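Local coordinates for dioxygenase (Pseudomonas brassicacearum, PDB 5V2D), which probably cleaves the central double bond of lignin-derived stilbenes with dioxygen at a non-haem iron, as a member of the carotenoid cleavage oxygenase family, at residues A[37-41]-A[68-72]; A[78-82]-A[491-495]; A[81-85]-A[138-142]; A[122-128]-A[262-268]. All blocks are in the same frame, centred on the assembly; numbering follows the deposited sequence.

Contact 1 (A[37-41]-A[68-72]); sequences KPSRI and DPQYP
Two loops of the seven-bladed beta-propeller of the carotenoid cleavage oxygenases, one leaving helix 33-36 and the other leaving strand 60-67, are tied together here by the carboxylate of Asp68 and the side chain of Arg40. Asp68 grips two consecutive backbone N-H groups. Its OD2 takes Ser39 N at 2.9 Å on the syn lone pair, while Arg40 N reaches OD1, also at 2.9 Å, from above the carboxylate plane. With CG anti to its own backbone N (chi1 -163°), Asp68 extends straight to this pair of donors. The Arg40 guanidinium forms no salt bridge with Asp68; the two side chains cross at about a right angle, and Arg40 CD lies against Pro69 O (3.2 Å). A bend at chi3 (-76°) then brings NH1 to Gln70 O at 2.8 Å, nearly within the guanidinium plane. A water bridges Arg40 O and Gln70 NE2, and Gln70 OE1 is held by Arg113. Asp68 OD1 also forms a salt bridge with Arg101 of strand 96-103. The carboxylate thus combines backbone capture with charge pairing, which is likely to stabilise its ionised form, whereas Arg40 NH1 donates to a neutral carbonyl.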
loop_
_atom_site.group_PDB
_atom_site.type_symbol
_atom_site.label_atom_id
_atom_site.label_comp_id
_atom_site.label_asym_id
_atom_site.label_seq_id
_atom_site.Cartn_x
_atom_site.Cartn_y
_atom_site.Cartn_z
ATOM N N LYS A 37 7.037 -5.741 -16.038
ATOM C CA LYS A 37 8.154 -5.350 -16.781
ATOM C C LYS A 37 8.597 -3.955 -16.300
ATOM O O LYS A 37 7.772 -3.082 -16.036
ATOM C CB LYS A 37 7.823 -5.329 -18.255
ATOM C CG LYS A 37 8.918 -4.988 -19.192
ATOM C CD LYS A 37 8.374 -4.947 -20.663
ATOM C CE LYS A 37 7.733 -6.255 -21.154
ATOM N NZ LYS A 37 6.988 -5.966 -22.426
ATOM N N PRO A 38 9.896 -3.743 -16.213
ATOM C CA PRO A 38 10.381 -2.407 -15.725
ATOM C C PRO A 38 9.966 -1.318 -16.677
ATOM O O PRO A 38 9.828 -1.573 -17.874
ATOM C CB PRO A 38 11.909 -2.578 -15.828
ATOM C CG PRO A 38 12.106 -4.116 -15.619
ATOM C CD PRO A 38 11.024 -4.657 -16.525
ATOM N N SER A 39 9.713 -0.134 -16.157
ATOM C CA SER A 39 9.367 1.037 -17.013
ATOM C C SER A 39 10.511 2.035 -16.967
ATOM O O SER A 39 11.198 2.245 -17.955
ATOM C CB SER A 39 8.070 1.679 -16.518
ATOM O OG SER A 39 7.871 2.949 -17.039
ATOM N N ARG A 40 10.694 2.635 -15.800
ATOM C CA ARG A 40 11.823 3.543 -15.491
ATOM C C ARG A 40 11.643 4.852 -16.217
ATOM O O ARG A 40 12.573 5.612 -16.351
ATOM C CB ARG A 40 13.159 2.888 -15.797
ATOM C CG ARG A 40 13.268 1.452 -15.173
ATOM C CD ARG A 40 14.742 1.001 -15.326
ATOM N NE ARG A 40 15.013 0.598 -16.696
ATOM C CZ ARG A 40 16.174 0.157 -17.107
ATOM N NH1 ARG A 40 17.252 0.068 -16.266
ATOM N NH2 ARG A 40 16.327 -0.212 -18.345
ATOM N N ILE A 41 10.392 5.151 -16.614
ATOM C CA ILE A 41 10.171 6.385 -17.356
ATOM C C ILE A 41 9.829 7.498 -16.336
ATOM O O ILE A 41 8.871 7.415 -15.645
ATOM C CB ILE A 41 9.019 6.220 -18.326
ATOM C CG1 ILE A 41 9.322 5.165 -19.428
ATOM C CG2 ILE A 41 8.560 7.568 -18.902
ATOM C CD1 ILE A 41 8.075 4.824 -20.239
ATOM N N ASP A 68 9.681 0.660 -9.113
ATOM C CA ASP A 68 10.083 0.631 -10.507
ATOM C C ASP A 68 11.643 0.639 -10.548
ATOM O O ASP A 68 12.273 1.697 -10.570
ATOM C CB ASP A 68 9.495 1.811 -11.249
ATOM C CG ASP A 68 9.508 1.636 -12.788
ATOM O OD1 ASP A 68 8.940 2.529 -13.450
ATOM O OD2 ASP A 68 10.006 0.590 -13.354
ATOM N N PRO A 69 12.266 -0.517 -10.484
ATOM C CA PRO A 69 13.753 -0.559 -10.205
ATOM C C PRO A 69 14.552 0.105 -11.234
ATOM O O PRO A 69 14.394 -0.146 -12.410
ATOM C CB PRO A 69 14.120 -2.041 -10.113
ATOM C CG PRO A 69 12.907 -2.743 -10.508
ATOM C CD PRO A 69 11.688 -1.851 -10.659
ATOM N N GLN A 70 15.441 1.024 -10.801
ATOM C CA GLN A 70 16.245 1.772 -11.708
ATOM C C GLN A 70 17.210 0.854 -12.440
ATOM O O GLN A 70 17.482 1.080 -13.625
ATOM C CB GLN A 70 17.054 2.832 -10.975
ATOM C CG GLN A 70 18.044 3.625 -11.821
ATOM C CD GLN A 70 17.371 4.613 -12.703
ATOM O OE1 GLN A 70 17.292 5.783 -12.374
ATOM N NE2 GLN A 70 16.855 4.120 -13.875
ATOM N N TYR A 71 17.746 -0.132 -11.753
ATOM C CA TYR A 71 18.662 -1.101 -12.376
ATOM C C TYR A 71 18.272 -2.551 -12.166
ATOM O O TYR A 71 17.610 -2.879 -11.174
ATOM C CB TYR A 71 20.071 -0.922 -11.770
ATOM C CG TYR A 71 20.758 0.365 -12.174
ATOM C CD1 TYR A 71 21.287 0.550 -13.419
ATOM C CD2 TYR A 71 20.808 1.444 -11.276
ATOM C CE1 TYR A 71 21.897 1.737 -13.792
ATOM C CE2 TYR A 71 21.375 2.657 -11.627
ATOM C CZ TYR A 71 21.939 2.812 -12.882
ATOM O OH TYR A 71 22.532 4.014 -13.153
ATOM N N PRO A 72 18.750 -3.439 -12.997
ATOM C CA PRO A 72 18.569 -4.854 -12.666
ATOM C C PRO A 72 19.185 -5.224 -11.324
ATOM O O PRO A 72 20.293 -4.748 -11.008
ATOM C CB PRO A 72 19.315 -5.621 -13.787
ATOM C CG PRO A 72 19.467 -4.643 -14.877
ATOM C CD PRO A 72 19.532 -3.220 -14.219
HETATM O O HOH W 1 15.132 6.110 -15.424
#

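Contact 2 (A[78-82]-A[491-495]); sequences DIFFN and RMSLH. With FE (Fe (III) ion), chain E.
Water 2 is gripped from both segments, giving a hydrogen to Phe80 O at 2.7 Å and accepting one from Arg491 NH2 at 2.8 Å. It is the polar link between them, for no direct hydrogen bond crosses the contact. The same NH2 also donates to Pro67 O and lies at the edge of the Phe80 ring, 3.6 Å from CD2. Phe80 carries most of the packing. Its CG stands anti to the backbone N (chi1 170°), which sends the ring toward the facing segment, among Arg491, Met492 and Leu494. Met492 O meets the ring edge in its plane, 3.4 Å from CZ; this buried carbonyl has no hydrogen-bond partner in the model. Met492 CG touches CZ, and Leu494 CD2 fits against Phe80 CE1 (3.9 Å) and, from the same methyl, Phe81 CE1 (4.0 Å). Replacing Phe80 by alanine is likely to open a gap between Arg491 and Leu494 and leave the Leu494 methyl with Phe81 alone of the two rings. One residue on, His495 NE2 binds the iron at 2.1 Å, alongside His188, His239, His304 and a water, while Glu437 holds its ND1. The contact thus lies beside strand 60-67, whose Pro67 touches Phe80 and Leu494, with helix 33-36 against Met492 and strand 496-500 beginning just after the metal ligand.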
loop_
_atom_site.group_PDB
_atom_site.type_symbol
_atom_site.label_atom_id
_atom_site.label_comp_id
_atom_site.label_asym_id
_atom_site.label_seq_id
_atom_site.Cartn_x
_atom_site.Cartn_y
_atom_site.Cartn_z
ATOM N N ASP A 78 14.787 -10.534 -7.550
ATOM C CA ASP A 78 14.254 -9.628 -6.553
ATOM C C ASP A 78 12.768 -9.686 -6.508
ATOM O O ASP A 78 12.160 -10.410 -7.288
ATOM C CB ASP A 78 14.746 -8.200 -6.806
ATOM C CG ASP A 78 14.863 -7.339 -5.502
ATOM O OD1 ASP A 78 14.531 -7.792 -4.320
ATOM O OD2 ASP A 78 15.320 -6.160 -5.761
ATOM N N ILE A 79 12.169 -8.966 -5.567
ATOM C CA ILE A 79 10.720 -8.997 -5.371
ATOM C C ILE A 79 10.168 -7.630 -5.742
ATOM O O ILE A 79 10.924 -6.582 -5.741
ATOM C CB ILE A 79 10.321 -9.449 -3.978
ATOM C CG1 ILE A 79 10.681 -8.394 -2.919
ATOM C CG2 ILE A 79 10.942 -10.839 -3.704
ATOM C CD1 ILE A 79 10.180 -8.687 -1.547
ATOM N N PHE A 80 8.884 -7.616 -6.087
ATOM C CA PHE A 80 8.250 -6.358 -6.545
ATOM C C PHE A 80 8.324 -5.274 -5.512
ATOM O O PHE A 80 8.592 -4.113 -5.843
ATOM C CB PHE A 80 6.770 -6.661 -6.883
ATOM C CG PHE A 80 5.936 -5.435 -7.146
ATOM C CD1 PHE A 80 4.890 -5.154 -6.345
ATOM C CD2 PHE A 80 6.190 -4.657 -8.213
ATOM C CE1 PHE A 80 4.043 -4.055 -6.591
ATOM C CE2 PHE A 80 5.411 -3.528 -8.457
ATOM C CZ PHE A 80 4.322 -3.250 -7.633
ATOM N N PHE A 81 8.181 -5.620 -4.243
ATOM C CA PHE A 81 8.186 -4.664 -3.147
ATOM C C PHE A 81 9.552 -3.953 -2.950
ATOM O O PHE A 81 9.665 -3.079 -2.099
ATOM C CB PHE A 81 7.789 -5.316 -1.816
ATOM C CG PHE A 81 6.400 -5.826 -1.733
ATOM C CD1 PHE A 81 5.358 -5.333 -2.475
ATOM C CD2 PHE A 81 6.068 -6.708 -0.677
ATOM C CE1 PHE A 81 4.045 -5.837 -2.369
ATOM C CE2 PHE A 81 4.752 -7.177 -0.493
ATOM C CZ PHE A 81 3.742 -6.767 -1.376
ATOM N N ASN A 82 10.573 -4.358 -3.686
ATOM C CA ASN A 82 11.918 -3.811 -3.469
ATOM C C ASN A 82 12.359 -2.732 -4.484
ATOM O O ASN A 82 13.462 -2.237 -4.421
ATOM C CB ASN A 82 12.942 -4.924 -3.451
ATOM C CG ASN A 82 14.149 -4.619 -2.549
ATOM O OD1 ASN A 82 14.125 -3.658 -1.684
ATOM N ND2 ASN A 82 15.167 -5.456 -2.688
ATOM N N ARG A 491 3.632 0.806 -14.959
ATOM C CA ARG A 491 3.908 -0.433 -14.190
ATOM C C ARG A 491 2.919 -0.540 -13.013
ATOM O O ARG A 491 2.406 0.440 -12.506
ATOM C CB ARG A 491 5.343 -0.389 -13.667
ATOM C CG ARG A 491 5.865 -1.687 -13.162
ATOM C CD ARG A 491 7.394 -1.565 -12.918
ATOM N NE ARG A 491 7.966 -2.920 -12.749
ATOM C CZ ARG A 491 8.380 -3.459 -11.592
ATOM N NH1 ARG A 491 8.854 -4.711 -11.608
ATOM N NH2 ARG A 491 8.329 -2.808 -10.409
ATOM N N MET A 492 2.708 -1.742 -12.560
ATOM C CA MET A 492 1.903 -1.962 -11.344
ATOM C C MET A 492 2.439 -1.125 -10.234
ATOM O O MET A 492 3.651 -1.011 -10.096
ATOM C CB MET A 492 1.836 -3.454 -11.005
ATOM C CG MET A 492 1.017 -3.817 -9.798
ATOM S SD MET A 492 -0.708 -3.344 -10.086
ATOM C CE MET A 492 -1.491 -3.830 -8.591
ATOM N N SER A 493 1.550 -0.562 -9.432
ATOM C CA SER A 493 1.860 0.353 -8.378
ATOM C C SER A 493 1.509 -0.251 -7.030
ATOM O O SER A 493 0.898 -1.358 -6.901
ATOM C CB SER A 493 1.137 1.697 -8.549
ATOM O OG SER A 493 1.344 2.227 -9.891
ATOM N N LEU A 494 1.840 0.487 -6.011
ATOM C CA LEU A 494 1.321 0.247 -4.704
ATOM C C LEU A 494 0.290 1.331 -4.373
ATOM O O LEU A 494 -0.694 1.470 -5.127
ATOM C CB LEU A 494 2.466 0.066 -3.715
ATOM C CG LEU A 494 3.209 -1.257 -3.802
ATOM C CD1 LEU A 494 4.490 -1.263 -2.898
ATOM C CD2 LEU A 494 2.338 -2.459 -3.520
ATOM N N HIS A 495 0.444 2.081 -3.310
ATOM C CA HIS A 495 -0.658 2.917 -2.839
ATOM C C HIS A 495 -0.684 4.330 -3.349
ATOM O O HIS A 495 0.341 4.841 -3.777
ATOM C CB HIS A 495 -0.672 2.942 -1.294
ATOM C CG HIS A 495 -0.806 1.590 -0.732
ATOM N ND1 HIS A 495 -2.013 0.885 -0.789
ATOM C CD2 HIS A 495 0.086 0.793 -0.062
ATOM C CE1 HIS A 495 -1.844 -0.285 -0.167
ATOM N NE2 HIS A 495 -0.586 -0.364 0.273
HETATM FE FE FE E . 0.080 -1.553 1.893
HETATM O O HOH W 2 9.807 -3.579 -8.195
HETATM O O HOH W 3 1.110 -2.656 0.486
#

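Contact 3 (A[81-85]-A[138-142]); sequences FNGDG and TTANT
Asn141 ND2 donates to two carbonyls of the facing turn, Phe81 O and Gly83 O, each at 2.8 Å. The two bonds differ in shape. Phe81 O lies in the amide plane and on a nearly straight N-H line (169°), yet the nitrogen sits well above the plane of that carbonyl; Gly83 O is met in its carbonyl plane, on a lone pair, along a more bent path. Chi1 of 75° places Asn141 CG between its own backbone N and carbonyl carbon, directing the amide to the two carbonyls of 81-85. At its other end OD1 accepts from Thr142 OG1, so both ends of the amide are engaged and its rotation is fixed. With a leucine here, Gly83 O would probably lose this donor, Phe81 O would be left to Lys155, and Thr142 OG1 would lose its acceptor. Gly85 N donates to Thr139 O at 2.9 Å. Here the short 3-10 turn that ends at Asn82 leads into strand 85-93, and the loop 138-142 leads into strand 143-147, so the contact joins the starts of strands from two different sheets of the propeller. Gly85 packs its CA against Asn141 CB (3.6 Å), and a CB on Gly85 would collide with Thr139 O and Ala140 O. Thr139 leans on the turn with CB near Gly83 O and CG2 3.7 Å from Asn82 O. Water 4 spans Thr139 OG1 and Asn82 OD1. Farther out, Lys155 NZ donates to Phe81 O as well, and Asp84 OD2 accepts from Gln70 N.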
loop_
_atom_site.group_PDB
_atom_site.type_symbol
_atom_site.label_atom_id
_atom_site.label_comp_id
_atom_site.label_asym_id
_atom_site.label_seq_id
_atom_site.Cartn_x
_atom_site.Cartn_y
_atom_site.Cartn_z
ATOM N N PHE A 81 8.181 -5.620 -4.243
ATOM C CA PHE A 81 8.186 -4.664 -3.147
ATOM C C PHE A 81 9.552 -3.953 -2.950
ATOM O O PHE A 81 9.665 -3.079 -2.099
ATOM C CB PHE A 81 7.789 -5.316 -1.816
ATOM C CG PHE A 81 6.400 -5.826 -1.733
ATOM C CD1 PHE A 81 5.358 -5.333 -2.475
ATOM C CD2 PHE A 81 6.068 -6.708 -0.677
ATOM C CE1 PHE A 81 4.045 -5.837 -2.369
ATOM C CE2 PHE A 81 4.752 -7.177 -0.493
ATOM C CZ PHE A 81 3.742 -6.767 -1.376
ATOM N N ASN A 82 10.573 -4.358 -3.686
ATOM C CA ASN A 82 11.918 -3.811 -3.469
ATOM C C ASN A 82 12.359 -2.732 -4.484
ATOM O O ASN A 82 13.462 -2.237 -4.421
ATOM C CB ASN A 82 12.942 -4.924 -3.451
ATOM C CG ASN A 82 14.149 -4.619 -2.549
ATOM O OD1 ASN A 82 14.125 -3.658 -1.684
ATOM N ND2 ASN A 82 15.167 -5.456 -2.688
ATOM N N GLY A 83 11.479 -2.329 -5.376
ATOM C CA GLY A 83 11.867 -1.440 -6.468
ATOM C C GLY A 83 11.876 0.031 -6.020
ATOM O O GLY A 83 11.059 0.427 -5.183
ATOM N N ASP A 84 12.787 0.793 -6.572
ATOM C CA ASP A 84 12.877 2.258 -6.305
ATOM C C ASP A 84 11.499 2.910 -6.489
ATOM O O ASP A 84 10.825 2.665 -7.489
ATOM C CB ASP A 84 13.885 2.885 -7.220
ATOM C CG ASP A 84 15.266 2.242 -7.041
ATOM O OD1 ASP A 84 15.941 2.575 -6.048
ATOM O OD2 ASP A 84 15.635 1.448 -7.915
ATOM N N GLY A 85 11.122 3.771 -5.553
ATOM C CA GLY A 85 9.841 4.467 -5.653
ATOM C C GLY A 85 9.759 5.496 -6.761
ATOM O O GLY A 85 10.602 6.387 -6.824
ATOM N N THR A 138 16.301 2.533 2.239
ATOM C CA THR A 138 14.922 2.718 1.816
ATOM C C THR A 138 14.783 3.067 0.348
ATOM O O THR A 138 15.609 3.746 -0.216
ATOM C CB THR A 138 14.135 3.735 2.690
ATOM O OG1 THR A 138 12.745 3.444 2.555
ATOM C CG2 THR A 138 14.392 5.145 2.289
ATOM N N THR A 139 13.677 2.608 -0.230
ATOM C CA THR A 139 13.238 3.015 -1.574
ATOM C C THR A 139 12.011 3.914 -1.626
ATOM O O THR A 139 11.622 4.322 -2.700
ATOM C CB THR A 139 12.868 1.730 -2.387
ATOM O OG1 THR A 139 11.927 0.962 -1.611
ATOM C CG2 THR A 139 14.132 0.930 -2.674
ATOM N N ALA A 140 11.382 4.230 -0.483
ATOM C CA ALA A 140 10.278 5.174 -0.385
ATOM C C ALA A 140 9.198 4.827 -1.423
ATOM O O ALA A 140 8.737 5.727 -2.102
ATOM C CB ALA A 140 10.792 6.584 -0.583
ATOM N N ASN A 141 8.837 3.542 -1.521
ATOM C CA ASN A 141 8.088 2.996 -2.654
ATOM C C ASN A 141 6.662 2.534 -2.431
ATOM O O ASN A 141 6.092 1.940 -3.354
ATOM C CB ASN A 141 8.918 1.889 -3.290
ATOM C CG ASN A 141 8.925 0.624 -2.504
ATOM O OD1 ASN A 141 8.465 0.585 -1.380
ATOM N ND2 ASN A 141 9.463 -0.450 -3.122
ATOM N N THR A 142 6.112 2.753 -1.219
ATOM C CA THR A 142 4.894 2.052 -0.833
ATOM C C THR A 142 3.658 2.898 -0.804
ATOM O O THR A 142 2.590 2.471 -1.325
ATOM C CB THR A 142 5.111 1.295 0.491
ATOM O OG1 THR A 142 6.152 0.342 0.292
ATOM C CG2 THR A 142 3.892 0.535 0.920
HETATM O O HOH W 4 12.656 -1.486 -0.821
#

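Contact 4 (A[122-128]-A[262-268]); sequences VYRNAFT and MKNGGPH
Asn125 ND2 reaches across to two carbonyls, Gly266 O at 2.8 Å and Met262 O at 2.9 Å, using both of its N-H bonds. Met262 O lies close to the amide plane, whereas Gly266 O is tilted from it. The asparagine gets there with CG anti to its backbone N (chi1 -177°). Next to it, His268 ND1 donates to Arg124 O at 2.9 Å, and the imidazole also lies over one face of the Arg124 guanidinium, offset toward the rim, the two planes 32° apart. Met262 CE touches the same Arg124 O at 3.5 Å. On the outer side Lys263 CG sits over the centre of the Phe127 ring, 3.8 Å from its centroid and almost on the ring normal, a CH-pi contact. Thr128 CG2 meets Gly265 CA.

Residues 122-125 form a type II beta turn, closed by Asn125 N to Val122 O, and a 3-10 turn follows at 126-128. Across from it, helix 259-263 ends in a Schellman motif with Gly265, at positive phi, as its C-prime residue; Gly265 N donates to Met262 O within the motif, and Asn125 ND2 is a second donor to the same oxygen. Thr128 OG1 gives its hydrogen to Asn125 O and accepts from Val122 N, steadying the loop that presents the amide. Water 5 joins Tyr123 O to His268 N. Outside the two segments, Glu204 accepts from His268 NE2 and Tyr203 OH bonds to Arg124 NH1, holding the polar ends of the histidine and the arginine.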
loop_
_atom_site.group_PDB
_atom_site.type_symbol
_atom_site.label_atom_id
_atom_site.label_comp_id
_atom_site.label_asym_id
_atom_site.label_seq_id
_atom_site.Cartn_x
_atom_site.Cartn_y
_atom_site.Cartn_z
ATOM N N VAL A 122 19.180 -8.444 -0.813
ATOM C CA VAL A 122 17.945 -9.044 -0.395
ATOM C C VAL A 122 17.072 -7.992 0.245
ATOM O O VAL A 122 17.576 -7.133 1.009
ATOM C CB VAL A 122 18.242 -10.206 0.608
ATOM C CG1 VAL A 122 16.974 -10.708 1.273
ATOM C CG2 VAL A 122 18.941 -11.399 -0.129
ATOM N N TYR A 123 15.770 -8.058 -0.039
ATOM C CA TYR A 123 14.762 -7.130 0.513
ATOM C C TYR A 123 14.937 -6.944 2.005
ATOM O O TYR A 123 14.908 -7.928 2.780
ATOM C CB TYR A 123 13.341 -7.622 0.195
ATOM C CG TYR A 123 12.220 -6.799 0.735
ATOM C CD1 TYR A 123 11.515 -7.219 1.840
ATOM C CD2 TYR A 123 11.864 -5.531 0.165
ATOM C CE1 TYR A 123 10.439 -6.439 2.364
ATOM C CE2 TYR A 123 10.788 -4.796 0.685
ATOM C CZ TYR A 123 10.076 -5.251 1.768
ATOM O OH TYR A 123 9.066 -4.531 2.406
ATOM N N ARG A 124 15.134 -5.685 2.408
ATOM C CA ARG A 124 15.196 -5.270 3.825
ATOM C C ARG A 124 16.304 -6.030 4.570
ATOM O O ARG A 124 16.208 -6.322 5.768
ATOM C CB ARG A 124 13.843 -5.407 4.524
ATOM C CG ARG A 124 12.790 -4.362 4.047
ATOM C CD ARG A 124 11.634 -4.185 5.027
ATOM N NE ARG A 124 12.094 -3.767 6.356
ATOM C CZ ARG A 124 11.305 -3.522 7.416
ATOM N NH1 ARG A 124 10.026 -3.784 7.313
ATOM N NH2 ARG A 124 11.820 -3.040 8.596
ATOM N N ASN A 125 17.360 -6.411 3.832
ATOM C CA ASN A 125 18.492 -7.051 4.463
ATOM C C ASN A 125 19.768 -6.367 3.959
ATOM O O ASN A 125 20.427 -6.806 2.974
ATOM C CB ASN A 125 18.464 -8.577 4.221
ATOM C CG ASN A 125 19.619 -9.288 4.951
ATOM O OD1 ASN A 125 20.471 -8.590 5.531
ATOM N ND2 ASN A 125 19.684 -10.639 4.903
ATOM N N ALA A 126 20.103 -5.313 4.663
ATOM C CA ALA A 126 21.284 -4.510 4.251
ATOM C C ALA A 126 22.611 -5.265 4.436
ATOM O O ALA A 126 23.599 -4.926 3.799
ATOM C CB ALA A 126 21.321 -3.189 5.023
ATOM N N PHE A 127 22.642 -6.335 5.230
ATOM C CA PHE A 127 23.867 -7.157 5.269
ATOM C C PHE A 127 24.223 -7.757 3.937
ATOM O O PHE A 127 25.335 -8.169 3.804
ATOM C CB PHE A 127 23.772 -8.297 6.333
ATOM C CG PHE A 127 23.470 -7.788 7.713
ATOM C CD1 PHE A 127 24.473 -7.080 8.431
ATOM C CD2 PHE A 127 22.194 -7.939 8.300
ATOM C CE1 PHE A 127 24.210 -6.580 9.718
ATOM C CE2 PHE A 127 21.939 -7.403 9.564
ATOM C CZ PHE A 127 22.950 -6.757 10.286
ATOM N N THR A 128 23.314 -7.826 2.955
ATOM C CA THR A 128 23.618 -8.384 1.658
ATOM C C THR A 128 23.867 -7.306 0.627
ATOM O O THR A 128 24.040 -7.625 -0.551
ATOM C CB THR A 128 22.439 -9.220 1.165
ATOM O OG1 THR A 128 21.250 -8.394 1.025
ATOM C CG2 THR A 128 22.212 -10.326 2.136
ATOM N N MET A 262 19.224 -12.975 9.044
ATOM C CA MET A 262 19.585 -11.904 8.117
ATOM C C MET A 262 21.114 -11.754 7.947
ATOM O O MET A 262 21.574 -11.575 6.826
ATOM C CB MET A 262 18.997 -10.547 8.568
ATOM C CG MET A 262 17.458 -10.448 8.527
ATOM S SD MET A 262 16.867 -8.967 9.483
ATOM C CE MET A 262 17.743 -7.690 8.568
ATOM N N LYS A 263 21.862 -11.802 9.044
ATOM C CA LYS A 263 23.343 -11.768 8.961
ATOM C C LYS A 263 23.884 -12.886 8.109
ATOM O O LYS A 263 24.873 -12.700 7.458
ATOM C CB LYS A 263 23.990 -11.819 10.309
ATOM C CG LYS A 263 23.981 -10.454 10.930
ATOM C CD LYS A 263 24.539 -10.482 12.374
ATOM C CE LYS A 263 24.803 -9.077 12.882
ATOM N NZ LYS A 263 24.505 -8.970 14.344
ATOM N N ASN A 264 23.182 -14.013 8.066
ATOM C CA ASN A 264 23.531 -15.140 7.191
ATOM C C ASN A 264 22.946 -15.082 5.817
ATOM O O ASN A 264 23.007 -16.097 5.077
ATOM C CB ASN A 264 23.183 -16.465 7.874
ATOM C CG ASN A 264 24.083 -16.704 9.098
ATOM O OD1 ASN A 264 25.298 -16.612 8.986
ATOM N ND2 ASN A 264 23.502 -16.892 10.261
ATOM N N GLY A 265 22.353 -13.926 5.429
ATOM C CA GLY A 265 21.928 -13.772 4.063
ATOM C C GLY A 265 20.484 -14.104 3.821
ATOM O O GLY A 265 20.015 -13.982 2.672
ATOM N N GLY A 266 19.760 -14.487 4.881
ATOM C CA GLY A 266 18.396 -14.937 4.717
ATOM C C GLY A 266 17.349 -13.777 4.735
ATOM O O GLY A 266 17.684 -12.592 4.818
ATOM N N PRO A 267 16.074 -14.137 4.567
ATOM C CA PRO A 267 15.023 -13.124 4.505
ATOM C C PRO A 267 14.783 -12.377 5.796
ATOM O O PRO A 267 14.980 -12.909 6.891
ATOM C CB PRO A 267 13.785 -13.930 4.104
ATOM C CG PRO A 267 14.305 -15.290 3.610
ATOM C CD PRO A 267 15.502 -15.518 4.482
ATOM N N HIS A 268 14.320 -11.127 5.681
ATOM C CA HIS A 268 14.007 -10.305 6.865
ATOM C C HIS A 268 12.894 -10.931 7.707
ATOM O O HIS A 268 12.996 -10.958 8.911
ATOM C CB HIS A 268 13.617 -8.919 6.434
ATOM C CG HIS A 268 13.412 -7.932 7.557
ATOM N ND1 HIS A 268 14.315 -6.932 7.821
ATOM C CD2 HIS A 268 12.369 -7.757 8.401
ATOM C CE1 HIS A 268 13.845 -6.207 8.825
ATOM N NE2 HIS A 268 12.691 -6.708 9.218
HETATM O O HOH W 5 13.690 -10.279 3.078
#

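In the fold
From the N terminus, contact 1 closes first, a short loop in which 68-72 returns to 37-41 beyond strands 43-45 to 60-67. Contacts 2 and 3 then start from the same turn, sharing Phe81 and Asn82: contact 3 closes on 138-142, while contact 2 waits until 491-495, so almost the whole propeller lies between its segments and its closure brings the loop before strand 85-93 against the segment that leads into the last strand, 496-500. Contact 4 falls within that span and crosses contact 3, since 122-128 precedes 138-142 but pairs with 262-268. Contacts 1, 2 and 3 touch one another; Asp84 meets the 68-72 loop, and Thr142 O meets His495 N beside the iron. Tyr123 carries contact 4 to Phe81 and Asn82.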